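Local coordinates for Low molecular weight heat shock protein (Xanthomonas axonopodis pv. citri, PDB 3GLA), which probably acts as an ATP-independent small heat-shock chaperone of the alpha-crystallin family, holding unfolding proteins against aggregation during stress, at the interface of chains A and B. Sequence-based numbering; all coordinates share one arbitrary frame. Chains: chain A/B, Low molecular weight heat shock protein.

Contact 1: the interface of chains A and B. Residues chain A 23, 45, 61; chain B 20-21, 23, 88-89.
The carboxylate of B:Asp21 is sandwiched at the interface of chains A and B between the ring of A:Pro23 and the side-chain methylenes of A:Arg61, with A:Arg45 at its end. CG of A:Pro23 stands almost straight over one face, 3.6 Å from CG of B:Asp21. Under the opposite face passes A:Arg61, its CD 3.3 Å from CG of B:Asp21. The carboxylate lies at the edge of the A:Arg45 guanidinium, in its plane, and is itself tilted 24° from it. On one face of this guanidinium, toward its rim, lies the backbone carbonyl O of A:Pro23, 3.1 Å above the plane. The guanidinium of A:Arg61 has CG2 of B:Val89 at its edge.

A:Arg45 grips B:Asp21 end-on with both terminal nitrogens. NH1 of A:Arg45 donates to OD2 of B:Asp21 at 2.7 Å, and NH2 of A:Arg45 donates to OD1 at 2.6 Å in a nearly straight bond. Both oxygens are met on their syn sides, though somewhat out of the carboxylate plane. The arginine arrives fully stretched, with CG anti to the backbone N (chi1 176°). The paired bonds fix the rotation of the carboxylate. A:Arg61 adds a longer salt bridge, its NH1 lying 3.3 Å from OD1 of B:Asp21, with weak hydrogen-bond geometry. A bend at chi3 (-43°) carries its guanidinium past the acid toward B:Val89. Two arginines around one carboxylate would be expected to favour its charged form.

The rings of A:Pro23 and B:Pro23 lie side by side in looser contact.

B:Asp21 closes strand 15-21, B:Val89 opens strand 89-95, A:Arg45 ends strand 38-45, and A:Pro23 and A:Arg61 lie in loops, at what is probably the dimer interface expected for this family.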
loop_
_atom_site.group_PDB
_atom_site.type_symbol
_atom_site.label_atom_id
_atom_site.label_comp_id
_atom_site.label_asym_id
_atom_site.label_seq_id
_atom_site.Cartn_x
_atom_site.Cartn_y
_atom_site.Cartn_z
ATOM N N PRO A 23 3.022 1.060 0.253
ATOM C CA PRO A 23 2.988 -0.115 1.068
ATOM C C PRO A 23 4.240 -0.939 0.890
ATOM O O PRO A 23 4.860 -0.972 -0.150
ATOM C CB PRO A 23 1.839 -0.908 0.460
ATOM C CG PRO A 23 1.723 -0.419 -0.993
ATOM C CD PRO A 23 2.006 1.094 -0.809
ATOM N N ARG A 45 11.007 -0.172 -3.605
ATOM C CA ARG A 45 10.268 -1.110 -2.874
ATOM C C ARG A 45 10.650 -2.502 -3.349
ATOM O O ARG A 45 10.745 -2.734 -4.526
ATOM C CB ARG A 45 8.747 -0.926 -3.311
ATOM C CG ARG A 45 7.983 -1.948 -2.628
ATOM C CD ARG A 45 6.454 -1.966 -3.122
ATOM N NE ARG A 45 5.801 -2.997 -2.410
ATOM C CZ ARG A 45 4.459 -3.159 -2.406
ATOM N NH1 ARG A 45 3.785 -2.598 -3.362
ATOM N NH2 ARG A 45 3.901 -3.982 -1.503
ATOM N N ARG A 61 1.216 -6.842 -7.452
ATOM C CA ARG A 61 1.737 -5.687 -6.743
ATOM C C ARG A 61 2.938 -5.145 -7.403
ATOM O O ARG A 61 3.828 -5.872 -7.814
ATOM C CB ARG A 61 2.097 -6.076 -5.293
ATOM C CG ARG A 61 0.797 -6.558 -4.600
ATOM C CD ARG A 61 1.054 -6.811 -3.120
ATOM N NE ARG A 61 2.222 -7.450 -2.959
ATOM C CZ ARG A 61 3.128 -7.599 -2.014
ATOM N NH1 ARG A 61 3.348 -6.924 -0.889
ATOM N NH2 ARG A 61 3.972 -8.489 -2.367
ATOM N N ALA B 20 -1.207 -8.538 0.285
ATOM C CA ALA B 20 -2.124 -7.578 -0.256
ATOM C C ALA B 20 -1.622 -6.199 0.086
ATOM O O ALA B 20 -1.274 -5.897 1.226
ATOM C CB ALA B 20 -3.491 -7.802 0.380
ATOM N N ASP B 21 -1.655 -5.344 -0.871
ATOM C CA ASP B 21 -1.252 -3.977 -0.589
ATOM C C ASP B 21 -2.525 -3.260 -0.145
ATOM O O ASP B 21 -3.414 -2.882 -0.930
ATOM C CB ASP B 21 -0.788 -3.377 -1.898
ATOM C CG ASP B 21 0.693 -3.646 -2.141
ATOM O OD1 ASP B 21 1.312 -4.300 -1.311
ATOM O OD2 ASP B 21 1.124 -3.251 -3.243
ATOM N N PRO B 23 -2.578 -0.219 1.878
ATOM C CA PRO B 23 -2.036 0.908 2.660
ATOM C C PRO B 23 -3.156 1.730 3.279
ATOM O O PRO B 23 -4.276 1.781 2.838
ATOM C CB PRO B 23 -1.329 1.720 1.597
ATOM C CG PRO B 23 -2.086 1.489 0.240
ATOM C CD PRO B 23 -2.350 -0.065 0.427
ATOM N N GLY B 88 1.339 -1.571 5.671
ATOM C CA GLY B 88 0.260 -1.520 4.674
ATOM C C GLY B 88 0.162 -2.793 3.900
ATOM O O GLY B 88 -0.656 -2.807 3.010
ATOM N N VAL B 89 1.041 -3.763 4.106
ATOM C CA VAL B 89 0.893 -4.995 3.354
ATOM C C VAL B 89 0.360 -5.980 4.308
ATOM O O VAL B 89 0.828 -6.156 5.464
ATOM C CB VAL B 89 2.269 -5.513 2.828
ATOM C CG1 VAL B 89 2.097 -6.922 2.290
ATOM C CG2 VAL B 89 2.793 -4.533 1.806
#

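Contact 2: the interface of chains A and B. Residues chain A 58-61; chain B 5, 7, 68, 70.
A:Glu60 reaches from the loop after strand 58-59 to the start of strand 7-11 and to strand 64-71 of chain B, within the alpha-crystallin domain typical of small heat-shock proteins. The main ionic link is the end-on pairing of its carboxylate with the guanidinium of B:Arg68. NH1 of B:Arg68 donates to OE1 of A:Glu60 at 2.6 Å, and NH2 donates to OE2 at 3.0 Å. Both bonds are nearly straight and use the syn lone pairs, with the flat groups only 20° apart. A:Glu60 presents this edge through a chain extended beyond CG (chi2 169°). Within chain A, NH1 of A:Arg58 makes a second salt bridge, 2.8 Å from OE2 of A:Glu60, an oxygen that thus accepts from both A:Arg58 and B:Arg68.

Backbone groups complete the polar network. The amide N of B:Val7 donates to OE1 of A:Glu60 at 2.8 Å from above the carboxylate plane, and OE1 accepts from both this amide and NH1 of B:Arg68. The amide of A:Glu60 returns a weak bond to the carbonyl O of B:Val7. In the second shell, the carbonyl O of B:Pro5 accepts from NH1 of B:Arg68 at 2.7 Å, helping to position that guanidinium.

In the packing contacts, the ring edge of B:Phe70 sits over the guanidinium faces of both arginines. CD2 of B:Phe70 lies 3.7 Å above the centre of the A:Arg58 guanidinium, with the planes 78° apart, while CZ of B:Phe70 lies 3.5 Å over that of B:Arg68. CG of A:Arg61 packs on CA of B:Val7.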
loop_
_atom_site.group_PDB
_atom_site.type_symbol
_atom_site.label_atom_id
_atom_site.label_comp_id
_atom_site.label_asym_id
_atom_site.label_seq_id
_atom_site.Cartn_x
_atom_site.Cartn_y
_atom_site.Cartn_z
ATOM N N ARG A 58 -0.175 -15.368 -8.869
ATOM C CA ARG A 58 -0.595 -14.029 -9.349
ATOM C C ARG A 58 0.398 -13.053 -8.774
ATOM O O ARG A 58 0.872 -13.164 -7.649
ATOM C CB ARG A 58 -2.030 -13.613 -9.170
ATOM C CG ARG A 58 -2.301 -12.992 -7.934
ATOM C CD ARG A 58 -3.750 -12.539 -7.707
ATOM N NE ARG A 58 -4.709 -13.560 -8.132
ATOM C CZ ARG A 58 -5.840 -13.224 -8.734
ATOM N NH1 ARG A 58 -6.159 -11.968 -8.980
ATOM N NH2 ARG A 58 -6.719 -14.204 -9.090
ATOM N N ILE A 59 0.699 -12.090 -9.624
ATOM C CA ILE A 59 1.594 -11.024 -9.192
ATOM C C ILE A 59 0.968 -9.770 -9.669
ATOM O O ILE A 59 0.955 -9.476 -10.885
ATOM C CB ILE A 59 2.999 -11.178 -9.736
ATOM C CG1 ILE A 59 3.618 -12.493 -9.217
ATOM C CG2 ILE A 59 3.825 -9.952 -9.266
ATOM C CD1 ILE A 59 4.974 -12.712 -9.901
ATOM N N GLU A 60 0.363 -9.011 -8.752
ATOM C CA GLU A 60 -0.291 -7.789 -9.098
ATOM C C GLU A 60 0.456 -6.619 -8.474
ATOM O O GLU A 60 0.259 -5.499 -8.925
ATOM C CB GLU A 60 -1.710 -7.599 -8.580
ATOM C CG GLU A 60 -2.608 -8.766 -9.146
ATOM C CD GLU A 60 -3.922 -8.818 -8.497
ATOM O OE1 GLU A 60 -4.148 -8.080 -7.552
ATOM O OE2 GLU A 60 -4.794 -9.570 -9.010
ATOM N N ARG A 61 1.216 -6.842 -7.452
ATOM C CA ARG A 61 1.737 -5.687 -6.743
ATOM C C ARG A 61 2.938 -5.145 -7.403
ATOM O O ARG A 61 3.828 -5.872 -7.814
ATOM C CB ARG A 61 2.097 -6.076 -5.293
ATOM C CG ARG A 61 0.797 -6.558 -4.600
ATOM C CD ARG A 61 1.054 -6.811 -3.120
ATOM N NE ARG A 61 2.222 -7.450 -2.959
ATOM C CZ ARG A 61 3.128 -7.599 -2.014
ATOM N NH1 ARG A 61 3.348 -6.924 -0.889
ATOM N NH2 ARG A 61 3.972 -8.489 -2.367
ATOM N N PRO B 5 -7.385 -3.495 -4.283
ATOM C CA PRO B 5 -6.061 -3.542 -3.745
ATOM C C PRO B 5 -5.324 -4.694 -4.414
ATOM O O PRO B 5 -5.829 -5.763 -4.525
ATOM C CB PRO B 5 -6.240 -3.860 -2.253
ATOM C CG PRO B 5 -7.662 -3.844 -2.051
ATOM C CD PRO B 5 -8.432 -3.636 -3.267
ATOM N N VAL B 7 -2.776 -7.743 -5.091
ATOM C CA VAL B 7 -2.412 -8.905 -4.259
ATOM C C VAL B 7 -1.452 -9.763 -5.074
ATOM O O VAL B 7 -1.544 -9.851 -6.341
ATOM C CB VAL B 7 -3.676 -9.683 -4.090
ATOM C CG1 VAL B 7 -3.422 -11.045 -3.642
ATOM C CG2 VAL B 7 -4.585 -8.881 -3.106
ATOM N N ARG B 68 -12.112 -8.550 -2.273
ATOM C CA ARG B 68 -11.599 -9.365 -3.340
ATOM C C ARG B 68 -11.693 -10.795 -2.749
ATOM O O ARG B 68 -11.572 -11.042 -1.555
ATOM C CB ARG B 68 -10.147 -9.082 -3.603
ATOM C CG ARG B 68 -10.086 -7.588 -4.111
ATOM C CD ARG B 68 -8.754 -7.334 -4.842
ATOM N NE ARG B 68 -8.687 -8.031 -6.093
ATOM C CZ ARG B 68 -7.508 -8.253 -6.698
ATOM N NH1 ARG B 68 -6.337 -7.937 -6.117
ATOM N NH2 ARG B 68 -7.513 -8.884 -7.839
ATOM N N PHE B 70 -10.388 -14.833 -3.708
ATOM C CA PHE B 70 -9.403 -15.589 -4.417
ATOM C C PHE B 70 -9.693 -17.078 -4.177
ATOM O O PHE B 70 -9.405 -17.598 -3.110
ATOM C CB PHE B 70 -8.008 -15.312 -4.019
ATOM C CG PHE B 70 -7.682 -13.826 -4.139
ATOM C CD1 PHE B 70 -7.970 -12.968 -3.074
ATOM C CD2 PHE B 70 -7.376 -13.294 -5.371
ATOM C CE1 PHE B 70 -7.735 -11.601 -3.171
ATOM C CE2 PHE B 70 -7.163 -11.883 -5.504
ATOM C CZ PHE B 70 -7.340 -11.061 -4.376
#

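The C-alpha centres of contact 1 and contact 2 lie about 10 Å apart, and A:Arg61 belongs to both. Its backbone follows directly on the glutamate of contact 2, while its guanidinium extends into contact 1, so one short stretch of chain A serves both patches. On chain B the two contacts draw on different strands, 15-21 and 89-95 in contact 1 and 7-11 and 64-71 in contact 2. Each has a twin with the chains exchanged across the two-fold axis. The reciprocal reach of the 58-61 segment into the partner suggests the dimeric building block common among bacterial small heat-shock proteins.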